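Local coordinates for monalysin (Pseudomonas entomophila, PDB 4MKQ), which forms pores in host cell membranes as an aerolysin-like beta-barrel toxin that damages the Drosophila gut, here lacking its membrane-spanning segment, at the interface of chains A and B. Sequence-based numbering; all coordinates share one arbitrary frame. Chains: chain A/B, Monalysin.

The interface of chains A and B. Residues chain A 13-14; chain B 37, 52, 78, 80, 82, 113, 115.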
loop_
_atom_site.group_PDB
_atom_site.type_symbol
_atom_site.label_atom_id
_atom_site.label_comp_id
_atom_site.label_asym_id
_atom_site.label_seq_id
_atom_site.Cartn_x
_atom_site.Cartn_y
_atom_site.Cartn_z
ATOM N N ASP A 13 -10.604 15.393 -12.459
ATOM C CA ASP A 13 -10.014 14.083 -12.148
ATOM C C ASP A 13 -10.245 13.006 -13.202
ATOM O O ASP A 13 -9.276 12.422 -13.695
ATOM C CB ASP A 13 -10.483 13.580 -10.772
ATOM C CG ASP A 13 -10.157 14.499 -9.610
ATOM O OD1 ASP A 13 -9.042 15.066 -9.593
ATOM O OD2 ASP A 13 -10.999 14.616 -8.694
ATOM N N PHE A 14 -11.515 12.756 -13.559
ATOM C CA PHE A 14 -11.900 11.731 -14.527
ATOM C C PHE A 14 -11.469 12.051 -15.952
ATOM O O PHE A 14 -11.229 11.119 -16.716
ATOM C CB PHE A 14 -13.404 11.427 -14.442
ATOM C CG PHE A 14 -13.818 10.452 -13.359
ATOM C CD1 PHE A 14 -13.397 10.623 -12.044
ATOM C CD2 PHE A 14 -14.670 9.394 -13.644
ATOM C CE1 PHE A 14 -13.786 9.728 -11.045
ATOM C CE2 PHE A 14 -15.076 8.511 -12.638
ATOM C CZ PHE A 14 -14.628 8.683 -11.348
ATOM N N VAL B 37 -17.187 16.774 -15.468
ATOM C CA VAL B 37 -16.543 16.227 -16.663
ATOM C C VAL B 37 -17.540 15.334 -17.399
ATOM O O VAL B 37 -18.583 15.004 -16.834
ATOM C CB VAL B 37 -15.207 15.484 -16.352
ATOM C CG1 VAL B 37 -14.174 16.430 -15.757
ATOM C CG2 VAL B 37 -15.422 14.272 -15.449
ATOM N N THR B 52 -19.548 13.515 -14.467
ATOM C CA THR B 52 -18.931 13.185 -13.178
ATOM C C THR B 52 -18.392 14.428 -12.497
ATOM O O THR B 52 -17.719 15.236 -13.133
ATOM C CB THR B 52 -17.831 12.117 -13.378
ATOM O OG1 THR B 52 -18.408 10.946 -13.956
ATOM C CG2 THR B 52 -17.099 11.755 -12.085
ATOM N N LEU B 78 -12.732 10.079 -1.585
ATOM C CA LEU B 78 -13.331 11.117 -2.408
ATOM C C LEU B 78 -14.577 10.570 -3.091
ATOM O O LEU B 78 -14.510 9.574 -3.814
ATOM C CB LEU B 78 -12.303 11.670 -3.411
ATOM C CG LEU B 78 -12.666 12.946 -4.194
ATOM C CD1 LEU B 78 -13.082 14.098 -3.267
ATOM C CD2 LEU B 78 -11.500 13.396 -5.042
ATOM N N TYR B 80 -17.705 10.931 -5.641
ATOM C CA TYR B 80 -18.106 11.504 -6.920
ATOM C C TYR B 80 -19.575 11.233 -7.163
ATOM O O TYR B 80 -20.084 10.202 -6.727
ATOM C CB TYR B 80 -17.300 10.875 -8.070
ATOM C CG TYR B 80 -15.820 11.179 -8.038
ATOM C CD1 TYR B 80 -15.307 12.308 -8.667
ATOM C CD2 TYR B 80 -14.924 10.309 -7.424
ATOM C CE1 TYR B 80 -13.942 12.587 -8.655
ATOM C CE2 TYR B 80 -13.556 10.577 -7.404
ATOM C CZ TYR B 80 -13.070 11.718 -8.022
ATOM O OH TYR B 80 -11.722 11.982 -8.019
ATOM N N HIS B 82 -22.540 10.931 -10.256
ATOM C CA HIS B 82 -22.617 10.645 -11.681
ATOM C C HIS B 82 -24.015 10.728 -12.232
ATOM O O HIS B 82 -24.978 10.402 -11.537
ATOM C CB HIS B 82 -22.087 9.230 -11.979
ATOM C CG HIS B 82 -20.736 8.931 -11.421
ATOM N ND1 HIS B 82 -19.587 9.162 -12.153
ATOM C CD2 HIS B 82 -20.396 8.398 -10.227
ATOM C CE1 HIS B 82 -18.588 8.772 -11.380
ATOM N NE2 HIS B 82 -19.026 8.318 -10.209
ATOM N N SER B 113 -20.039 7.234 -6.514
ATOM C CA SER B 113 -18.884 6.332 -6.490
ATOM C C SER B 113 -17.822 6.893 -5.551
ATOM O O SER B 113 -17.736 8.107 -5.366
ATOM C CB SER B 113 -18.320 6.095 -7.889
ATOM O OG SER B 113 -17.430 7.123 -8.292
ATOM N N ILE B 115 -13.618 6.826 -4.385
ATOM C CA ILE B 115 -12.223 6.556 -4.745
ATOM C C ILE B 115 -11.336 6.870 -3.538
ATOM O O ILE B 115 -11.316 8.009 -3.061
ATOM C CB ILE B 115 -11.764 7.282 -6.052
ATOM C CG1 ILE B 115 -12.491 6.701 -7.291
ATOM C CG2 ILE B 115 -10.228 7.215 -6.230
ATOM C CD1 ILE B 115 -12.196 7.390 -8.657
#
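The phenol OH of B:Tyr80 donates a hydrogen bond to the carboxylate oxygen OD2 of A:Asp13, 2.8 Å away. OD2 lies in the plane of the tyrosine ring at its edge, but the hydroxyl reaches it from above the carboxylate plane, the two planes standing 89° apart. A methyl, CD2 of B:Leu78, lies 3.9 Å from OD2 of A:Asp13. Next along helix 13-20, A:Phe14 drops its ring onto strands of chain B, hiding 98 Å² of its surface. Its edge atom CE1 points at the middle of one face of the B:Tyr80 ring in an edge-to-face stack, with centroids 4.7 Å apart. In B:Thr52, OG1 stands beside the backbone N (chi1 -59°), which leaves CG2 anti to it and over the centre of one A:Phe14 face, 3.6 Å from the centroid. Round the rim, CD1 of B:Ile115 meets CE1 of A:Phe14, and CE1 of B:His82 lies 3.7 Å from CE2 of A:Phe14, which sits at the imidazole edge in its plane. B:Val37 CG2 packs against the phenylalanine CB. B:His82 ND1 hydrogen-bonds B:Thr52 OG1, and its NE2 bonds B:Ser113 OG at 2.8 Å, nearly straight (170° at H), fixing the imidazole's rotation; B:Thr52 thus serves both rings. Repeated by the twofold with chains exchanged, the contact joins two copies of the deletion construct and may reflect subunit packing in the pro-form 18-mer.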